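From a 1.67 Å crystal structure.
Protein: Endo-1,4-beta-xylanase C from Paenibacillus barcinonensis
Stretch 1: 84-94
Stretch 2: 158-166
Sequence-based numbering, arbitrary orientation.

Stretch 1 84-94: YDEGPATQVIN
Stretch 2 158-166: ETDTIPFYV

The two stretches bury 583 Å² between them without a clear hydrogen bond across the contact, so apolar packing dominates. Ile162 covers the most surface. It sits in extended loop (phi/psi -61/148) with its CA-to-CB bond toward stretch 1, chi1 p at 54° and chi2 between wells at 138°. A branched aliphatic side chain suits this place because it offers methyl groups to an apolar surface: CD1 is nearest to the Tyr84 ring, CG2 to Glu86 O and Pro88. Ile162 CD1 lies 3.2 Å from Tyr84 CD2, a tight approach oblique to the ring, and 4.4 Å from Gln91 CG; Ile162 CG2 lies 3.7 Å from Glu86 O, 4.4 Å from Gly87 CA and 4.1 Å from Pro88 CD. Glu86 O is buried here without a polar partner.

Gly87 has phi/psi 98/-133, where a CB would jam against the preceding carbonyl and come within 2.9 Å of Ile162 CG2; glycine avoids both. Pro88 (-69/173) follows, its CA-to-CB bond toward stretch 2 and its ring C-gamma endo, with Pro88 CD also 4.1 Å from Thr159 CG2.

Tyr84 (-135/147; chi1 79°, p; chi2 -79°) is the second anchor. Tyr84 CA lies 4.5 Å from Phe164 CA and Gly87 CA 6.2 Å from Thr159 CA, so the register runs in opposite directions along the two stretches. Tyr84 CB is 4.0 Å from Phe164 CB and 3.7 Å from Pro163 O. Tyrosine combines an apolar ring for Ile162 with a hydroxyl that ties the loop back on itself: Tyr84 OH donates to Pro88 O at 2.9 Å.

Phe164 (-158/162; chi1 65°, p; chi2 84°) begins the strand 164-166. Ile93, m at chi1 and chi2 in strand 90-94, places Ile93 CD1 over one face of the Phe164 ring, 4.0 Å from the ring centroid and 16° off the normal, a CH-pi contact. Exposed Glu86 (p, t, 59°) brings Glu86 OE2 to 3.6 Å from Pro163 CD.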

ATOM      1  N   TYR A  84       1.737  11.845   5.739  1.00 15.74           N
ATOM      2  CA  TYR A  84       0.841  11.948   6.889  1.00 17.24           C
ATOM      3  C   TYR A  84       0.956  13.400   7.444  1.00 17.19           C
ATOM      4  O   TYR A  84       1.965  13.985   7.350  1.00 16.78           O
ATOM      5  CB  TYR A  84       1.186  10.882   7.940  1.00 16.62           C
ATOM      6  CG  TYR A  84       2.381  11.161   8.851  1.00 17.36           C
ATOM      7  CD1 TYR A  84       3.699  10.966   8.400  1.00 17.81           C
ATOM      8  CD2 TYR A  84       2.189  11.672  10.123  1.00 17.43           C
ATOM      9  CE1 TYR A  84       4.785  11.173   9.227  1.00 18.20           C
ATOM     10  CE2 TYR A  84       3.288  11.907  10.963  1.00 17.03           C
ATOM     11  CZ  TYR A  84       4.552  11.742  10.514  1.00 17.73           C
ATOM     12  OH  TYR A  84       5.625  11.991  11.349  1.00 17.18           O
ATOM     13  N   ASP A  85      -0.150  13.903   7.980  1.00 19.09           N
ATOM     14  CA  ASP A  85      -0.146  15.282   8.534  1.00 21.04           C
ATOM     15  C   ASP A  85      -0.848  15.425   9.926  1.00 24.50           C
ATOM     16  O   ASP A  85      -1.405  16.472  10.208  1.00 26.64           O
ATOM     17  CB  ASP A  85      -0.698  16.280   7.487  1.00 21.98           C
ATOM     18  CG  ASP A  85      -2.144  16.041   7.090  1.00 24.57           C
ATOM     19  OD1 ASP A  85      -2.927  15.420   7.876  1.00 26.79           O
ATOM     20  OD2 ASP A  85      -2.538  16.493   5.978  1.00 21.84           O
ATOM     21  N   GLU A  86      -0.734  14.401  10.768  1.00 26.01           N
ATOM     22  CA  GLU A  86      -1.053  14.513  12.195  1.00 28.05           C
ATOM     23  C   GLU A  86      -0.279  13.528  13.056  1.00 28.91           C
ATOM     24  O   GLU A  86       0.112  12.463  12.612  1.00 29.05           O
ATOM     25  CB  GLU A  86      -2.571  14.441  12.418  1.00 31.46           C
ATOM     26  CG  GLU A  86      -3.205  13.101  12.213  1.00 31.20           C
ATOM     27  CD  GLU A  86      -4.689  13.099  12.500  1.00 34.46           C
ATOM     28  OE1 GLU A  86      -5.439  13.868  11.846  1.00 32.69           O
ATOM     29  OE2 GLU A  86      -5.103  12.305  13.364  1.00 30.68           O
ATOM     30  N   GLY A  87      -0.049  13.872  14.311  1.00 29.77           N
ATOM     31  CA  GLY A  87       0.592  12.958  15.240  1.00 30.23           C
ATOM     32  C   GLY A  87       2.101  13.205  15.421  1.00 28.56           C
ATOM     33  O   GLY A  87       2.517  14.357  15.561  1.00 28.49           O
ATOM     34  N   PRO A  88       2.929  12.143  15.371  1.00 26.00           N
ATOM     35  CA  PRO A  88       4.318  12.288  15.715  1.00 28.94           C
ATOM     36  C   PRO A  88       5.068  13.106  14.686  1.00 27.95           C
ATOM     37  O   PRO A  88       4.514  13.460  13.629  1.00 31.11           O
ATOM     38  CB  PRO A  88       4.850  10.849  15.705  1.00 30.40           C
ATOM     39  CG  PRO A  88       3.937  10.135  14.721  1.00 26.91           C
ATOM     40  CD  PRO A  88       2.589  10.768  14.962  1.00 27.71           C
ATOM     41  N   ALA A  89       6.308  13.407  15.011  1.00 26.94           N
ATOM     42  CA  ALA A  89       7.195  14.244  14.173  1.00 25.72           C
ATOM     43  C   ALA A  89       7.753  13.454  12.980  1.00 26.08           C
ATOM     44  O   ALA A  89       7.941  14.003  11.913  1.00 23.85           O
ATOM     45  CB  ALA A  89       8.363  14.744  15.060  1.00 26.70           C
ATOM     46  N   THR A  90       8.012  12.170  13.207  1.00 26.73           N
ATOM     47  CA  THR A  90       8.372  11.225  12.145  1.00 25.96           C
ATOM     48  C   THR A  90       7.603   9.906  12.314  1.00 24.92           C
ATOM     49  O   THR A  90       7.206   9.527  13.435  1.00 22.13           O
ATOM     50  CB  THR A  90       9.885  10.896  12.131  1.00 25.52           C
ATOM     51  OG1 THR A  90      10.230  10.049  13.241  1.00 26.06           O
ATOM     52  CG2 THR A  90      10.679  12.155  12.137  1.00 26.56           C
ATOM     53  N   GLN A  91       7.439   9.154  11.192  1.00 20.02           N
ATOM     54  CA  GLN A  91       6.845   7.837  11.295  1.00 20.35           C
ATOM     55  C   GLN A  91       7.304   6.986  10.043  1.00 17.28           C
ATOM     56  O   GLN A  91       7.367   7.512   8.965  1.00 16.33           O
ATOM     57  CB  GLN A  91       5.319   7.971  11.350  1.00 20.15           C
ATOM     58  CG  GLN A  91       4.510   6.663  11.292  1.00 20.21           C
ATOM     59  CD  GLN A  91       4.771   5.758  12.471  1.00 24.28           C
ATOM     60  OE1 GLN A  91       4.570   6.174  13.615  1.00 23.17           O
ATOM     61  NE2 GLN A  91       5.198   4.511  12.214  1.00 22.72           N
ATOM     62  N   VAL A  92       7.547   5.710  10.287  1.00 14.67           N
ATOM     63  CA  VAL A  92       7.893   4.758   9.220  1.00 14.96           C
ATOM     64  C   VAL A  92       6.608   4.349   8.512  1.00 15.34           C
ATOM     65  O   VAL A  92       5.600   4.053   9.168  1.00 15.54           O
ATOM     66  CB  VAL A  92       8.549   3.480   9.822  1.00 16.74           C
ATOM     67  CG1 VAL A  92       8.724   2.440   8.755  1.00 16.86           C
ATOM     68  CG2 VAL A  92       9.865   3.900  10.525  1.00 17.29           C
ATOM     69  N   ILE A  93       6.654   4.273   7.194  1.00 13.24           N
ATOM     70  CA  ILE A  93       5.544   3.619   6.439  1.00 14.16           C
ATOM     71  C   ILE A  93       6.177   2.508   5.598  1.00 13.58           C
ATOM     72  O   ILE A  93       7.231   2.686   5.053  1.00 13.53           O
ATOM     73  CB  ILE A  93       4.797   4.623   5.545  1.00 15.78           C
ATOM     74  CG1 ILE A  93       3.937   5.550   6.393  1.00 16.83           C
ATOM     75  CG2 ILE A  93       3.848   3.912   4.595  1.00 15.73           C
ATOM     76  CD1 ILE A  93       2.676   4.922   6.975  1.00 16.66           C
ATOM     77  N   ASN A  94       5.487   1.387   5.506  1.00 13.42           N
ATOM     78  CA  ASN A  94       6.031   0.224   4.812  1.00 12.81           C
ATOM     79  C   ASN A  94       5.215   0.010   3.559  1.00 11.51           C
ATOM     80  O   ASN A  94       3.987   0.229   3.538  1.00 11.20           O
ATOM     81  CB  ASN A  94       5.888  -1.031   5.723  1.00 13.63           C
ATOM     82  CG  ASN A  94       6.860  -1.023   6.906  1.00 15.49           C
ATOM     83  OD1 ASN A  94       7.724  -0.140   7.018  1.00 17.59           O
ATOM     84  ND2 ASN A  94       6.710  -1.988   7.804  1.00 16.60           N
ATOM     85  N   GLU A 158      -1.626   4.923  19.451  1.00 22.79           N
ATOM     86  CA  GLU A 158      -2.030   6.063  18.626  1.00 22.89           C
ATOM     87  C   GLU A 158      -1.115   6.405  17.473  1.00 21.15           C
ATOM     88  O   GLU A 158      -1.607   6.644  16.332  1.00 19.14           O
ATOM     89  CB  GLU A 158      -2.065   7.283  19.504  1.00 24.67           C
ATOM     90  CG  GLU A 158      -2.147   8.626  18.723  1.00 24.35           C
ATOM     91  CD  GLU A 158      -2.690   9.761  19.539  1.00 26.74           C
ATOM     92  OE1 GLU A 158      -3.073  10.795  18.913  1.00 28.30           O
ATOM     93  OE2 GLU A 158      -2.808   9.659  20.770  1.00 24.33           O
ATOM     94  N   THR A 159       0.176   6.512  17.739  1.00 19.95           N
ATOM     95  CA  THR A 159       1.176   6.934  16.763  1.00 20.68           C
ATOM     96  C   THR A 159       1.246   5.914  15.626  1.00 22.38           C
ATOM     97  O   THR A 159       1.488   6.266  14.472  1.00 21.90           O
ATOM     98  CB  THR A 159       2.579   7.075  17.405  1.00 21.84           C
ATOM     99  OG1 THR A 159       2.839   5.973  18.286  1.00 20.16           O
ATOM    100  CG2 THR A 159       2.668   8.335  18.228  1.00 21.97           C
ATOM    101  N   ASP A 160       1.035   4.650  15.962  1.00 20.24           N
ATOM    102  CA  ASP A 160       0.998   3.566  14.974  1.00 21.05           C
ATOM    103  C   ASP A 160      -0.151   3.650  13.994  1.00 18.86           C
ATOM    104  O   ASP A 160      -0.028   3.172  12.830  1.00 18.70           O
ATOM    105  CB  ASP A 160       0.839   2.192  15.672  1.00 20.58           C
ATOM    106  CG  ASP A 160       2.057   1.783  16.445  1.00 23.71           C
ATOM    107  OD1 ASP A 160       3.226   1.944  16.005  1.00 21.37           O
ATOM    108  OD2 ASP A 160       1.827   1.230  17.540  1.00 25.68           O
ATOM    109  N   THR A 161      -1.281   4.237  14.416  1.00 17.26           N
ATOM    110  CA  THR A 161      -2.536   4.125  13.670  1.00 14.97           C
ATOM    111  C   THR A 161      -2.992   5.435  13.064  1.00 15.99           C
ATOM    112  O   THR A 161      -4.184   5.639  12.824  1.00 16.06           O
ATOM    113  CB  THR A 161      -3.661   3.442  14.503  1.00 15.80           C
ATOM    114  OG1 THR A 161      -3.857   4.179  15.701  1.00 16.39           O
ATOM    115  CG2 THR A 161      -3.350   1.987  14.792  1.00 15.86           C
ATOM    116  N   ILE A 162      -2.059   6.367  12.898  1.00 15.27           N
ATOM    117  CA  ILE A 162      -2.382   7.607  12.305  1.00 15.78           C
ATOM    118  C   ILE A 162      -2.897   7.455  10.868  1.00 16.80           C
ATOM    119  O   ILE A 162      -2.485   6.528  10.143  1.00 16.31           O
ATOM    120  CB  ILE A 162      -1.176   8.607  12.271  1.00 16.56           C
ATOM    121  CG1 ILE A 162       0.033   7.956  11.611  1.00 16.43           C
ATOM    122  CG2 ILE A 162      -0.871   9.107  13.663  1.00 15.47           C
ATOM    123  CD1 ILE A 162       0.727   8.901  10.678  1.00 18.69           C
ATOM    124  N   PRO A 163      -3.824   8.349  10.429  1.00 15.34           N
ATOM    125  CA  PRO A 163      -4.244   8.336   9.032  1.00 14.81           C
ATOM    126  C   PRO A 163      -3.119   8.773   8.111  1.00 14.00           C
ATOM    127  O   PRO A 163      -2.189   9.475   8.548  1.00 14.36           O
ATOM    128  CB  PRO A 163      -5.379   9.368   8.987  1.00 14.79           C
ATOM    129  CG  PRO A 163      -5.010  10.346  10.073  1.00 15.33           C
ATOM    130  CD  PRO A 163      -4.362   9.526  11.172  1.00 16.92           C
ATOM    131  N   PHE A 164      -3.151   8.360   6.842  1.00 14.34           N
ATOM    132  CA  PHE A 164      -2.133   8.750   5.892  1.00 13.40           C
ATOM    133  C   PHE A 164      -2.640   8.638   4.438  1.00 13.53           C
ATOM    134  O   PHE A 164      -3.644   8.025   4.177  1.00 11.88           O
ATOM    135  CB  PHE A 164      -0.822   7.960   6.064  1.00 14.22           C
ATOM    136  CG  PHE A 164      -0.928   6.476   5.771  1.00 14.05           C
ATOM    137  CD1 PHE A 164      -0.837   6.021   4.495  1.00 14.11           C
ATOM    138  CD2 PHE A 164      -1.112   5.583   6.799  1.00 13.57           C
ATOM    139  CE1 PHE A 164      -0.941   4.657   4.242  1.00 14.41           C
ATOM    140  CE2 PHE A 164      -1.174   4.218   6.559  1.00 14.55           C
ATOM    141  CZ  PHE A 164      -1.095   3.783   5.251  1.00 14.13           C
ATOM    142  N   TYR A 165      -1.918   9.313   3.570  1.00 12.75           N
ATOM    143  CA  TYR A 165      -2.230   9.469   2.144  1.00 13.42           C
ATOM    144  C   TYR A 165      -1.247   8.691   1.318  1.00 12.48           C
ATOM    145  O   TYR A 165      -0.081   8.624   1.664  1.00 12.16           O
ATOM    146  CB  TYR A 165      -2.124  10.956   1.716  1.00 14.51           C
ATOM    147  CG  TYR A 165      -3.008  11.877   2.568  1.00 14.58           C
ATOM    148  CD1 TYR A 165      -2.549  12.346   3.811  1.00 14.81           C
ATOM    149  CD2 TYR A 165      -4.301  12.177   2.157  1.00 15.77           C
ATOM    150  CE1 TYR A 165      -3.377  13.187   4.610  1.00 16.56           C
ATOM    151  CE2 TYR A 165      -5.145  12.979   2.933  1.00 15.59           C
ATOM    152  CZ  TYR A 165      -4.642  13.498   4.151  1.00 15.74           C
ATOM    153  OH  TYR A 165      -5.461  14.286   4.929  1.00 16.50           O
ATOM    154  N   VAL A 166      -1.724   8.096   0.221  1.00 12.12           N
ATOM    155  CA  VAL A 166      -0.825   7.624  -0.837  1.00 12.55           C
ATOM    156  C   VAL A 166      -1.230   8.183  -2.207  1.00 11.50           C
ATOM    157  O   VAL A 166      -2.394   8.538  -2.389  1.00 12.39           O
ATOM    158  CB  VAL A 166      -0.759   6.067  -0.988  1.00 11.67           C
ATOM    159  CG1 VAL A 166      -0.281   5.422   0.317  1.00 12.00           C
ATOM    160  CG2 VAL A 166      -2.083   5.477  -1.404  1.00 11.88           C
TER